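Local coordinates for protein glutamate racemase (Campylobacter jejuni, PDB 3UHF) that belongs to the Asp/Glu/hydantoin racemase family of two-domain alpha/beta enzymes and holds D-glutamic acid in a pocket made largely of loops, at residues Gly28-Gly33 with Val61-Lys66; Asp57-Pro62 with Tyr253-Val258; Ile177-Phe182 with Leu210-Ser215. All coordinates share one frame; numbering follows the deposited sequence.

Contact 1: Gly28-Gly33 with Val61-Lys66; sequences GVFDSG and VPYGVK. With DGL (D-glutamic acid), chain C.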
ATOM      1  N   GLY A  28     -10.718  -8.638   3.502  1.00 27.14           N
ATOM      2  CA  GLY A  28      -9.490  -9.195   2.979  1.00 25.64           C
ATOM      3  C   GLY A  28      -8.514  -8.079   2.662  1.00 29.08           C
ATOM      4  O   GLY A  28      -8.917  -6.968   2.298  1.00 28.45           O
ATOM      5  N   VAL A  29      -7.230  -8.375   2.825  1.00 23.55           N
ATOM      6  CA  VAL A  29      -6.162  -7.484   2.404  1.00 22.51           C
ATOM      7  C   VAL A  29      -5.230  -8.270   1.510  1.00 25.73           C
ATOM      8  O   VAL A  29      -4.717  -9.308   1.912  1.00 24.00           O
ATOM      9  CB  VAL A  29      -5.386  -6.912   3.601  1.00 22.44           C
ATOM     10  CG1 VAL A  29      -4.159  -6.134   3.119  1.00 23.68           C
ATOM     11  CG2 VAL A  29      -6.299  -6.016   4.443  1.00 27.02           C
ATOM     12  N   PHE A  30      -5.035  -7.794   0.287  1.00 20.67           N
ATOM     13  CA  PHE A  30      -4.141  -8.478  -0.640  1.00 20.80           C
ATOM     14  C   PHE A  30      -2.865  -7.681  -0.905  1.00 21.68           C
ATOM     15  O   PHE A  30      -2.909  -6.464  -1.098  1.00 21.36           O
ATOM     16  CB  PHE A  30      -4.830  -8.751  -1.980  1.00 20.27           C
ATOM     17  CG  PHE A  30      -3.880  -9.273  -3.037  1.00 21.12           C
ATOM     18  CD1 PHE A  30      -3.311 -10.528  -2.905  1.00 21.98           C
ATOM     19  CD2 PHE A  30      -3.529  -8.493  -4.126  1.00 26.24           C
ATOM     20  CE1 PHE A  30      -2.408 -11.010  -3.862  1.00 22.77           C
ATOM     21  CE2 PHE A  30      -2.638  -8.964  -5.081  1.00 29.97           C
ATOM     22  CZ  PHE A  30      -2.085 -10.229  -4.948  1.00 25.74           C
ATOM     23  N   ASP A  31      -1.728  -8.376  -0.944  1.00 21.37           N
ATOM     24  CA  ASP A  31      -0.495  -7.746  -1.383  1.00 21.19           C
ATOM     25  C   ASP A  31       0.341  -8.741  -2.191  1.00 20.73           C
ATOM     26  O   ASP A  31       0.119  -9.947  -2.121  1.00 21.76           O
ATOM     27  CB  ASP A  31       0.313  -7.226  -0.196  1.00 20.43           C
ATOM     28  CG  ASP A  31       1.611  -6.553  -0.629  1.00 22.94           C
ATOM     29  OD1 ASP A  31       1.542  -5.605  -1.441  1.00 21.58           O
ATOM     30  OD2 ASP A  31       2.690  -6.991  -0.180  1.00 22.40           O
ATOM     31  N   SER A  32       1.286  -8.230  -2.966  1.00 18.47           N
ATOM     32  CA  SER A  32       2.181  -9.097  -3.730  1.00 18.91           C
ATOM     33  C   SER A  32       3.045  -9.950  -2.812  1.00 21.78           C
ATOM     34  O   SER A  32       3.483 -11.028  -3.194  1.00 21.32           O
ATOM     35  CB  SER A  32       3.074  -8.267  -4.653  1.00 15.86           C
ATOM     36  OG  SER A  32       3.894  -7.380  -3.900  1.00 21.52           O
ATOM     37  N   GLY A  33       3.294  -9.477  -1.595  1.00 18.79           N
ATOM     38  CA  GLY A  33       4.144 -10.231  -0.687  1.00 20.37           C
ATOM     39  C   GLY A  33       4.015  -9.809   0.762  1.00 23.64           C
ATOM     40  O   GLY A  33       2.912  -9.793   1.302  1.00 24.83           O
ATOM     41  N   VAL A  61       6.267 -12.793  -5.929  1.00 20.04           N
ATOM     42  CA  VAL A  61       6.694 -11.418  -5.665  1.00 18.22           C
ATOM     43  C   VAL A  61       8.139 -11.240  -6.200  1.00 16.82           C
ATOM     44  O   VAL A  61       8.932 -12.194  -6.180  1.00 19.00           O
ATOM     45  CB  VAL A  61       6.603 -11.142  -4.133  1.00 21.75           C
ATOM     46  CG1 VAL A  61       7.680 -11.913  -3.372  1.00 18.79           C
ATOM     47  CG2 VAL A  61       6.649  -9.633  -3.788  1.00 18.71           C
ATOM     48  N   PRO A  62       8.488 -10.045  -6.712  1.00 17.44           N
ATOM     49  CA  PRO A  62       7.745  -8.788  -6.824  1.00 16.04           C
ATOM     50  C   PRO A  62       6.904  -8.673  -8.087  1.00 19.90           C
ATOM     51  O   PRO A  62       7.162  -9.360  -9.075  1.00 18.94           O
ATOM     52  CB  PRO A  62       8.868  -7.751  -6.898  1.00 19.41           C
ATOM     53  CG  PRO A  62       9.908  -8.447  -7.723  1.00 18.83           C
ATOM     54  CD  PRO A  62       9.867  -9.892  -7.226  1.00 19.07           C
ATOM     55  N   TYR A  63       5.925  -7.777  -8.041  1.00 15.67           N
ATOM     56  CA  TYR A  63       5.093  -7.428  -9.195  1.00 16.84           C
ATOM     57  C   TYR A  63       5.624  -6.159  -9.878  1.00 18.75           C
ATOM     58  O   TYR A  63       5.368  -5.913 -11.061  1.00 20.18           O
ATOM     59  CB  TYR A  63       3.638  -7.152  -8.754  1.00 17.32           C
ATOM     60  CG  TYR A  63       2.794  -8.344  -8.322  1.00 23.14           C
ATOM     61  CD1 TYR A  63       3.341  -9.610  -8.167  1.00 20.55           C
ATOM     62  CD2 TYR A  63       1.425  -8.192  -8.076  1.00 19.61           C
ATOM     63  CE1 TYR A  63       2.549 -10.692  -7.770  1.00 23.15           C
ATOM     64  CE2 TYR A  63       0.634  -9.260  -7.679  1.00 19.98           C
ATOM     65  CZ  TYR A  63       1.192 -10.505  -7.526  1.00 21.73           C
ATOM     66  OH  TYR A  63       0.398 -11.569  -7.137  1.00 23.66           O
ATOM     67  N   GLY A  64       6.372  -5.364  -9.120  1.00 18.47           N
ATOM     68  CA  GLY A  64       6.740  -4.019  -9.528  1.00 18.45           C
ATOM     69  C   GLY A  64       7.679  -3.916 -10.712  1.00 20.17           C
ATOM     70  O   GLY A  64       7.847  -2.841 -11.270  1.00 20.12           O
ATOM     71  N   VAL A  65       8.301  -5.023 -11.093  1.00 18.93           N
ATOM     72  CA  VAL A  65       9.177  -5.026 -12.263  1.00 19.24           C
ATOM     73  C   VAL A  65       8.577  -5.831 -13.411  1.00 23.71           C
ATOM     74  O   VAL A  65       9.240  -6.077 -14.413  1.00 25.26           O
ATOM     75  CB  VAL A  65      10.583  -5.561 -11.928  1.00 23.40           C
ATOM     76  CG1 VAL A  65      11.308  -4.590 -11.030  1.00 23.21           C
ATOM     77  CG2 VAL A  65      10.497  -6.940 -11.273  1.00 22.13           C
ATOM     78  N   LYS A  66       7.317  -6.230 -13.267  1.00 20.02           N
ATOM     79  CA  LYS A  66       6.675  -7.060 -14.277  1.00 21.89           C
ATOM     80  C   LYS A  66       5.614  -6.276 -15.056  1.00 22.62           C
ATOM     81  O   LYS A  66       5.406  -5.099 -14.797  1.00 23.81           O
ATOM     82  CB  LYS A  66       6.120  -8.329 -13.630  1.00 20.07           C
ATOM     83  CG  LYS A  66       7.266  -9.159 -13.074  1.00 24.29           C
ATOM     84  CD  LYS A  66       6.852 -10.238 -12.105  1.00 22.90           C
ATOM     85  CE  LYS A  66       8.122 -10.965 -11.630  1.00 20.52           C
ATOM     86  NZ  LYS A  66       7.860 -11.807 -10.432  1.00 19.04           N
TER
HETATM   87  N   DGL C 260       3.753  -4.385  -3.116  1.00 20.48           N
HETATM   88  CA  DGL C 260       4.480  -3.659  -4.162  1.00 18.17           C
HETATM   89  C   DGL C 260       3.998  -2.219  -4.233  1.00 17.30           C
HETATM   90  O   DGL C 260       3.408  -1.696  -3.277  1.00 18.20           O
HETATM   91  CB  DGL C 260       5.984  -3.670  -3.890  1.00 14.84           C
HETATM   92  CG  DGL C 260       6.618  -5.050  -4.057  1.00 20.22           C
HETATM   93  CD  DGL C 260       6.417  -5.568  -5.466  1.00 25.53           C
HETATM   94  OE1 DGL C 260       5.558  -6.458  -5.658  1.00 20.42           O
HETATM   95  OE2 DGL C 260       7.091  -5.055  -6.384  1.00 18.98           O
HETATM   96  OXT DGL C 260       4.226  -1.549  -5.232  1.00 19.23           O
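S32 and V61, their CA atoms 5.4 Å apart, bring the loop that follows strand 26-31 against the loop leading to helix 68-82; no hydrogen bond joins the two segments directly. This is the ligand pocket of a parallel alpha/beta domain, built where a strand gives way to a loop, and D-glutamic acid bridges the two sides. Y63, at the start of a type I turn to K66, lays one ring face under S32: CB of S32 stands 3.6 Å from the ring centroid, 9° off the normal, a CH-pi contact. A serine suits this place, being small enough to sit on a ring while its hydroxyl serves the ligand. With chi1 at 61°, OG turns to the ligand, accepting from its N and donating to its OE1. The far end of the Y63 ring reaches F30, whose CZ lies 3.6 Å from Y63 OH at the edge of the phenyl ring; that hydroxyl is hydrogen-bonded to D57. V61 packs its CB against S32 O. Glycine suits position 64, where a side chain would run into ligand OE2; G64 N gives that oxygen a 2.8 Å bond, while Y63 N points almost straight at OE1, 2.7 Å away at 176°.

Contact 2: Asp57-Pro62 with Tyr253-Val258; sequences DTARVP and YASSDV. With DGL (D-glutamic acid), chain C.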
ATOM      1  N   ASP A  57       1.270 -12.804  -2.080  1.00 22.44           N
ATOM      2  CA  ASP A  57       1.670 -13.747  -3.140  1.00 25.05           C
ATOM      3  C   ASP A  57       3.189 -13.948  -3.131  1.00 22.15           C
ATOM      4  O   ASP A  57       3.891 -13.683  -4.112  1.00 20.20           O
ATOM      5  CB  ASP A  57       1.191 -13.250  -4.507  1.00 22.43           C
ATOM      6  CG  ASP A  57       1.396 -14.277  -5.615  1.00 27.20           C
ATOM      7  OD1 ASP A  57       1.692 -15.463  -5.310  1.00 26.41           O
ATOM      8  OD2 ASP A  57       1.250 -13.892  -6.795  1.00 22.33           O
ATOM      9  N   THR A  58       3.702 -14.397  -2.001  1.00 19.68           N
ATOM     10  CA  THR A  58       5.148 -14.402  -1.810  1.00 22.23           C
ATOM     11  C   THR A  58       5.893 -15.375  -2.731  1.00 20.37           C
ATOM     12  O   THR A  58       7.107 -15.297  -2.843  1.00 21.64           O
ATOM     13  CB  THR A  58       5.506 -14.702  -0.343  1.00 22.23           C
ATOM     14  OG1 THR A  58       4.877 -15.922   0.049  1.00 25.34           O
ATOM     15  CG2 THR A  58       5.016 -13.565   0.561  1.00 23.69           C
ATOM     16  N   ALA A  59       5.181 -16.288  -3.383  1.00 18.27           N
ATOM     17  CA  ALA A  59       5.844 -17.206  -4.311  1.00 20.80           C
ATOM     18  C   ALA A  59       6.248 -16.477  -5.586  1.00 22.02           C
ATOM     19  O   ALA A  59       7.203 -16.861  -6.249  1.00 22.15           O
ATOM     20  CB  ALA A  59       4.938 -18.393  -4.653  1.00 24.88           C
ATOM     21  N   ARG A  60       5.515 -15.420  -5.935  1.00 21.20           N
ATOM     22  CA  ARG A  60       5.728 -14.779  -7.230  1.00 21.57           C
ATOM     23  C   ARG A  60       6.202 -13.326  -7.148  1.00 23.84           C
ATOM     24  O   ARG A  60       6.508 -12.712  -8.170  1.00 22.90           O
ATOM     25  CB  ARG A  60       4.464 -14.916  -8.095  1.00 19.93           C
ATOM     26  CG  ARG A  60       4.016 -16.362  -8.235  1.00 21.95           C
ATOM     27  CD  ARG A  60       2.879 -16.553  -9.230  1.00 21.26           C
ATOM     28  NE  ARG A  60       1.660 -15.895  -8.775  1.00 22.52           N
ATOM     29  CZ  ARG A  60       0.446 -16.211  -9.216  1.00 28.21           C
ATOM     30  NH1 ARG A  60       0.292 -17.181 -10.118  1.00 24.14           N
ATOM     31  NH2 ARG A  60      -0.614 -15.567  -8.746  1.00 26.01           N
ATOM     32  N   VAL A  61       6.267 -12.793  -5.929  1.00 20.04           N
ATOM     33  CA  VAL A  61       6.694 -11.418  -5.665  1.00 18.22           C
ATOM     34  C   VAL A  61       8.139 -11.240  -6.200  1.00 16.82           C
ATOM     35  O   VAL A  61       8.932 -12.194  -6.180  1.00 19.00           O
ATOM     36  CB  VAL A  61       6.603 -11.142  -4.133  1.00 21.75           C
ATOM     37  CG1 VAL A  61       7.680 -11.913  -3.372  1.00 18.79           C
ATOM     38  CG2 VAL A  61       6.649  -9.633  -3.788  1.00 18.71           C
ATOM     39  N   PRO A  62       8.488 -10.045  -6.712  1.00 17.44           N
ATOM     40  CA  PRO A  62       7.745  -8.788  -6.824  1.00 16.04           C
ATOM     41  C   PRO A  62       6.904  -8.673  -8.087  1.00 19.90           C
ATOM     42  O   PRO A  62       7.162  -9.360  -9.075  1.00 18.94           O
ATOM     43  CB  PRO A  62       8.868  -7.751  -6.898  1.00 19.41           C
ATOM     44  CG  PRO A  62       9.908  -8.447  -7.723  1.00 18.83           C
ATOM     45  CD  PRO A  62       9.867  -9.892  -7.226  1.00 19.07           C
ATOM     46  N   TYR A 253      -2.211 -15.767   5.125  1.00 26.33           N
ATOM     47  CA  TYR A 253      -1.988 -16.779   4.102  1.00 29.44           C
ATOM     48  C   TYR A 253      -0.935 -16.305   3.112  1.00 27.26           C
ATOM     49  O   TYR A 253      -0.780 -15.108   2.889  1.00 26.82           O
ATOM     50  CB  TYR A 253      -3.287 -17.084   3.369  1.00 30.37           C
ATOM     51  CG  TYR A 253      -4.370 -17.626   4.274  1.00 28.85           C
ATOM     52  CD1 TYR A 253      -4.521 -18.995   4.466  1.00 31.71           C
ATOM     53  CD2 TYR A 253      -5.245 -16.773   4.933  1.00 29.43           C
ATOM     54  CE1 TYR A 253      -5.514 -19.496   5.292  1.00 35.29           C
ATOM     55  CE2 TYR A 253      -6.248 -17.266   5.762  1.00 33.79           C
ATOM     56  CZ  TYR A 253      -6.376 -18.624   5.938  1.00 35.46           C
ATOM     57  OH  TYR A 253      -7.371 -19.118   6.756  1.00 37.08           O
ATOM     58  N   ALA A 254      -0.197 -17.242   2.524  1.00 26.55           N
ATOM     59  CA  ALA A 254       0.794 -16.866   1.534  1.00 27.78           C
ATOM     60  C   ALA A 254       0.984 -17.991   0.538  1.00 30.30           C
ATOM     61  O   ALA A 254       0.785 -19.166   0.869  1.00 32.40           O
ATOM     62  CB  ALA A 254       2.128 -16.511   2.206  1.00 27.24           C
ATOM     63  N   SER A 255       1.379 -17.639  -0.679  1.00 25.77           N
ATOM     64  CA  SER A 255       1.583 -18.653  -1.709  1.00 28.06           C
ATOM     65  C   SER A 255       2.905 -19.401  -1.526  1.00 32.42           C
ATOM     66  O   SER A 255       3.183 -20.368  -2.240  1.00 31.86           O
ATOM     67  CB  SER A 255       1.478 -18.041  -3.102  1.00 26.30           C
ATOM     68  OG  SER A 255       2.364 -16.947  -3.249  1.00 24.90           O
ATOM     69  N   SER A 256       3.719 -18.957  -0.573  1.00 27.16           N
ATOM     70  CA  SER A 256       4.921 -19.705  -0.192  1.00 34.67           C
ATOM     71  C   SER A 256       5.325 -19.364   1.238  1.00 37.93           C
ATOM     72  O   SER A 256       5.091 -18.249   1.685  1.00 39.00           O
ATOM     73  CB  SER A 256       6.075 -19.403  -1.150  1.00 36.86           C
ATOM     74  OG  SER A 256       6.472 -18.049  -1.049  1.00 39.79           O
ATOM     75  N   ASP A 257       5.907 -20.331   1.945  1.00 29.43           N
ATOM     76  CA  ASP A 257       6.522 -20.099   3.259  1.00 30.91           C
ATOM     77  C   ASP A 257       5.731 -19.121   4.134  1.00 31.79           C
ATOM     78  O   ASP A 257       6.209 -18.030   4.453  1.00 27.14           O
ATOM     79  CB  ASP A 257       7.955 -19.589   3.079  1.00 32.11           C
ATOM     80  CG  ASP A 257       8.752 -19.603   4.378  1.00 41.30           C
ATOM     81  OD1 ASP A 257       8.250 -20.140   5.387  1.00 45.80           O
ATOM     82  OD2 ASP A 257       9.884 -19.076   4.391  1.00 44.06           O
ATOM     83  N   VAL A 258       4.513 -19.505   4.494  1.00 29.50           N
ATOM     84  CA  VAL A 258       3.640 -18.610   5.242  1.00 33.21           C
ATOM     85  C   VAL A 258       4.197 -18.288   6.633  1.00 33.06           C
ATOM     86  O   VAL A 258       3.939 -17.216   7.172  1.00 35.75           O
ATOM     87  CB  VAL A 258       2.187 -19.146   5.316  1.00 31.27           C
ATOM     88  CG1 VAL A 258       2.090 -20.367   6.237  1.00 35.59           C
ATOM     89  CG2 VAL A 258       1.233 -18.039   5.763  1.00 29.16           C
TER
HETATM   90  N   DGL C 260       3.753  -4.385  -3.116  1.00 20.48           N
HETATM   91  CA  DGL C 260       4.480  -3.659  -4.162  1.00 18.17           C
HETATM   92  C   DGL C 260       3.998  -2.219  -4.233  1.00 17.30           C
HETATM   93  O   DGL C 260       3.408  -1.696  -3.277  1.00 18.20           O
HETATM   94  CB  DGL C 260       5.984  -3.670  -3.890  1.00 14.84           C
HETATM   95  CG  DGL C 260       6.618  -5.050  -4.057  1.00 20.22           C
HETATM   96  CD  DGL C 260       6.417  -5.568  -5.466  1.00 25.53           C
HETATM   97  OE1 DGL C 260       5.558  -6.458  -5.658  1.00 20.42           O
HETATM   98  OE2 DGL C 260       7.091  -5.055  -6.384  1.00 18.98           O
HETATM   99  OXT DGL C 260       4.226  -1.549  -5.232  1.00 19.23           O
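The turn after strand 51-56 meets the end of strand 249-254 with D57 opposite S255 and A59 opposite S256, their CA atoms 5.1 and 4.9 Å apart. S255 OG is the polar centre of the contact. It donates to D57 OD1 over 2.6 Å, on the anti lone pair, and accepts from A59 N at 2.9 Å and 163°, so one hydroxyl ties a carboxylate to a backbone amide. A chi1 of 55° swings OG into the turn, where a short, two-way polar side chain fits. D57 extends its carboxylate with CG anti to the backbone N (chi1 -172°), and its other oxygen serves R60: NE donates over 2.8 Å to the syn lone pair of D57 OD2, while NH2 reaches the same oxygen from above the carboxylate plane. The guanidinium thus lies side-on, with OD2 in its plane, and this salt bridge braces the loop itself; OD2 also accepts from Y63 OH, and R60 has a second acid in E77. Farther along, T58 OG1 donates to S256 O over 2.9 Å, and the small A59 lets its CB rest 3.8 Å from S256 CB. The bonds of S255 and T58 tie the loop carrying pocket residues V61 and P62 to the residues just past outer strand 249-254 of a parallel sheet, in keeping with alpha/beta folds whose ligand sites lie in loops at strand ends.

Contact 3: Ile177-Phe182 with Leu210-Ser215; sequences IFEGDF and LGRSLS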
ATOM      1  N   ILE A 177      17.413  -3.573   5.348  1.00 24.43           N
ATOM      2  CA  ILE A 177      18.260  -2.378   5.308  1.00 23.18           C
ATOM      3  C   ILE A 177      17.411  -1.111   5.415  1.00 26.21           C
ATOM      4  O   ILE A 177      16.803  -0.692   4.436  1.00 24.18           O
ATOM      5  CB  ILE A 177      19.096  -2.342   4.010  1.00 24.07           C
ATOM      6  CG1 ILE A 177      19.948  -3.608   3.900  1.00 24.20           C
ATOM      7  CG2 ILE A 177      19.999  -1.117   3.986  1.00 30.62           C
ATOM      8  CD1 ILE A 177      20.571  -3.800   2.531  1.00 24.81           C
ATOM      9  N   PHE A 178      17.371  -0.501   6.599  1.00 22.80           N
ATOM     10  CA  PHE A 178      16.464   0.633   6.829  1.00 23.55           C
ATOM     11  C   PHE A 178      17.203   1.945   7.084  1.00 25.52           C
ATOM     12  O   PHE A 178      16.577   3.001   7.229  1.00 25.05           O
ATOM     13  CB  PHE A 178      15.544   0.349   8.023  1.00 26.62           C
ATOM     14  CG  PHE A 178      14.815  -0.958   7.940  1.00 28.17           C
ATOM     15  CD1 PHE A 178      14.276  -1.404   6.741  1.00 23.61           C
ATOM     16  CD2 PHE A 178      14.667  -1.749   9.066  1.00 35.65           C
ATOM     17  CE1 PHE A 178      13.605  -2.612   6.669  1.00 22.49           C
ATOM     18  CE2 PHE A 178      13.993  -2.957   8.998  1.00 35.76           C
ATOM     19  CZ  PHE A 178      13.459  -3.388   7.798  1.00 29.25           C
ATOM     20  N   GLU A 179      18.527   1.870   7.147  1.00 24.51           N
ATOM     21  CA  GLU A 179      19.368   3.029   7.404  1.00 28.08           C
ATOM     22  C   GLU A 179      20.798   2.645   7.083  1.00 27.56           C
ATOM     23  O   GLU A 179      21.061   1.511   6.690  1.00 30.26           O
ATOM     24  CB  GLU A 179      19.276   3.443   8.871  1.00 33.25           C
ATOM     25  CG  GLU A 179      19.741   2.354   9.823  1.00 39.21           C
ATOM     26  CD  GLU A 179      19.623   2.757  11.278  1.00 60.90           C
ATOM     27  OE1 GLU A 179      19.763   3.962  11.580  1.00 66.17           O
ATOM     28  OE2 GLU A 179      19.388   1.867  12.122  1.00 71.49           O
ATOM     29  N   GLY A 180      21.721   3.586   7.250  1.00 29.49           N
ATOM     30  CA  GLY A 180      23.134   3.301   7.054  1.00 27.43           C
ATOM     31  C   GLY A 180      23.699   3.786   5.727  1.00 27.05           C
ATOM     32  O   GLY A 180      22.977   4.355   4.908  1.00 26.01           O
ATOM     33  N   ASP A 181      24.992   3.538   5.518  1.00 29.63           N
ATOM     34  CA  ASP A 181      25.727   4.063   4.370  1.00 28.65           C
ATOM     35  C   ASP A 181      25.222   3.546   3.024  1.00 29.50           C
ATOM     36  O   ASP A 181      25.196   4.282   2.042  1.00 26.77           O
ATOM     37  CB  ASP A 181      27.220   3.721   4.491  1.00 31.58           C
ATOM     38  CG  ASP A 181      27.934   4.498   5.594  1.00 44.80           C
ATOM     39  OD1 ASP A 181      27.362   5.473   6.104  1.00 43.90           O
ATOM     40  OD2 ASP A 181      29.083   4.122   5.929  1.00 48.97           O
ATOM     41  N   PHE A 182      24.848   2.274   2.979  1.00 24.23           N
ATOM     42  CA  PHE A 182      24.415   1.659   1.731  1.00 26.26           C
ATOM     43  C   PHE A 182      23.070   2.265   1.332  1.00 24.17           C
ATOM     44  O   PHE A 182      22.862   2.648   0.187  1.00 25.08           O
ATOM     45  CB  PHE A 182      24.318   0.137   1.900  1.00 26.62           C
ATOM     46  CG  PHE A 182      24.010  -0.616   0.627  1.00 26.71           C
ATOM     47  CD1 PHE A 182      24.212  -0.044  -0.621  1.00 30.61           C
ATOM     48  CD2 PHE A 182      23.512  -1.906   0.689  1.00 24.05           C
ATOM     49  CE1 PHE A 182      23.923  -0.749  -1.786  1.00 27.39           C
ATOM     50  CE2 PHE A 182      23.226  -2.627  -0.475  1.00 27.00           C
ATOM     51  CZ  PHE A 182      23.433  -2.043  -1.710  1.00 25.15           C
ATOM     52  N   LEU A 210      11.345   2.750   5.331  1.00 19.07           N
ATOM     53  CA  LEU A 210      12.438   3.675   5.052  1.00 22.25           C
ATOM     54  C   LEU A 210      12.070   5.105   5.409  1.00 23.92           C
ATOM     55  O   LEU A 210      12.812   6.043   5.107  1.00 21.48           O
ATOM     56  CB  LEU A 210      12.780   3.635   3.563  1.00 22.66           C
ATOM     57  CG  LEU A 210      13.165   2.275   2.996  1.00 19.75           C
ATOM     58  CD1 LEU A 210      13.561   2.405   1.537  1.00 18.84           C
ATOM     59  CD2 LEU A 210      14.308   1.644   3.799  1.00 21.09           C
ATOM     60  N   GLY A 211      10.912   5.286   6.032  1.00 21.97           N
ATOM     61  CA  GLY A 211      10.411   6.628   6.263  1.00 19.53           C
ATOM     62  C   GLY A 211      11.322   7.505   7.101  1.00 22.63           C
ATOM     63  O   GLY A 211      11.532   8.674   6.773  1.00 25.80           O
ATOM     64  N   ARG A 212      11.867   6.959   8.183  1.00 20.15           N
ATOM     65  CA  ARG A 212      12.754   7.746   9.033  1.00 26.69           C
ATOM     66  C   ARG A 212      13.984   8.200   8.247  1.00 27.06           C
ATOM     67  O   ARG A 212      14.398   9.358   8.328  1.00 27.18           O
ATOM     68  CB  ARG A 212      13.170   6.954  10.273  1.00 31.54           C
ATOM     69  CG  ARG A 212      14.055   7.734  11.235  0.80 43.79           C
ATOM     70  CD  ARG A 212      14.477   6.888  12.432  0.91 51.07           C
ATOM     71  NE  ARG A 212      15.318   5.764  12.029  0.39 59.83           N
ATOM     72  CZ  ARG A 212      14.889   4.511  11.905  0.47 60.44           C
ATOM     73  NH1 ARG A 212      15.730   3.557  11.526  0.70 58.19           N
ATOM     74  NH2 ARG A 212      13.622   4.209  12.160  0.57 59.03           N
ATOM     75  N   SER A 213      14.554   7.284   7.472  1.00 22.79           N
ATOM     76  CA  SER A 213      15.717   7.603   6.658  1.00 22.54           C
ATOM     77  C   SER A 213      15.394   8.588   5.535  1.00 19.85           C
ATOM     78  O   SER A 213      16.181   9.492   5.260  1.00 23.23           O
ATOM     79  CB  SER A 213      16.337   6.319   6.091  1.00 21.37           C
ATOM     80  OG  SER A 213      17.019   5.622   7.115  1.00 24.87           O
ATOM     81  N   LEU A 214      14.252   8.406   4.882  1.00 22.13           N
ATOM     82  CA  LEU A 214      13.833   9.330   3.822  1.00 21.43           C
ATOM     83  C   LEU A 214      13.607  10.733   4.380  1.00 24.57           C
ATOM     84  O   LEU A 214      14.001  11.729   3.772  1.00 26.61           O
ATOM     85  CB  LEU A 214      12.578   8.815   3.102  1.00 20.76           C
ATOM     86  CG  LEU A 214      12.780   7.614   2.173  1.00 26.43           C
ATOM     87  CD1 LEU A 214      11.444   6.975   1.799  1.00 22.26           C
ATOM     88  CD2 LEU A 214      13.514   8.059   0.926  1.00 25.58           C
ATOM     89  N   SER A 215      12.991  10.805   5.554  1.00 21.76           N
ATOM     90  CA  SER A 215      12.709  12.099   6.180  1.00 26.09           C
ATOM     91  C   SER A 215      14.004  12.806   6.564  1.00 30.77           C
ATOM     92  O   SER A 215      14.143  14.012   6.372  1.00 27.52           O
ATOM     93  CB  SER A 215      11.791  11.918   7.388  1.00 31.23           C
ATOM     94  OG  SER A 215      11.418  13.170   7.927  1.00 36.28           O
TER
HETATM   95  O   HOH W   1      14.104   4.251   7.980  1.00 23.21           O
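The backbone oxygen of F178 accepts from S213 OG over 2.7 Å, in the carbonyl plane and on a lone pair, and a water 2.9 Å from F178 O can donate to it as well. That water in turn accepts from S213 N, 3.1 Å away, so the hydroxyl of S213 meets the carbonyl directly and its amide can do so through water. An amide in the first turn of helix 211-218 has no carbonyl of its own helix to bond to, consistent with a water accepting from it. Serine suits the position because its side chain is short: with OG anti to the carbonyl carbon (chi1 -74°), it reaches across while its CB stays 3.5 Å from F178 O. The loop leading into helix 181-191 is thereby held against the N-terminal turn of helix 211-218, at the surface.

On the side nearer the protein interior, L210 sends CD2 toward the loop 177-180. This methyl lies 3.5 Å from I177 O and touches the F178 ring at its edge, 4.2 Å from CD1. The leucine also packs on F169 and V173 of helix 169-174, and F178 rests on V173 as well, so the two residues share an apolar patch.

Outside it, R212 and E179 cross obliquely, the carboxylate and guanidinium planes 68° apart. E179 OE1 stays 4.1 Å from R212 NH1, beyond salt-bridge distance, so the attraction is probably diffuse. The chemistry therefore implies a junction that combines one direct hydroxyl-to-carbonyl bond and a water bridge with the apolar contact of L210 with I177 and F178, and only a loose pairing of opposite charges at the exposed rim.

Overall arrangement
Contact 1 is the buried member of the set, whereas contacts 2 and 3 lie at the surface. The first two reach the same five-stranded sheet, share V61 and P62, and have centres 9 Å apart; Y63 of contact 1 and D57 of contact 2 join them, so the surface contact holds the beginning of the loop that lines the pocket. Contact 3 stands apart, its nearest atoms about 13 Å from contact 1, and joins the loop before helix 181-191 to the N-terminal turn of helix 211-218. The chemistry follows place: CH-pi and aromatic edge contacts with ligand bonds inside, hydroxyl and carboxylate bonds with a salt bridge at the sheet edge, and a loop carbonyl met by a serine hydroxyl and a water.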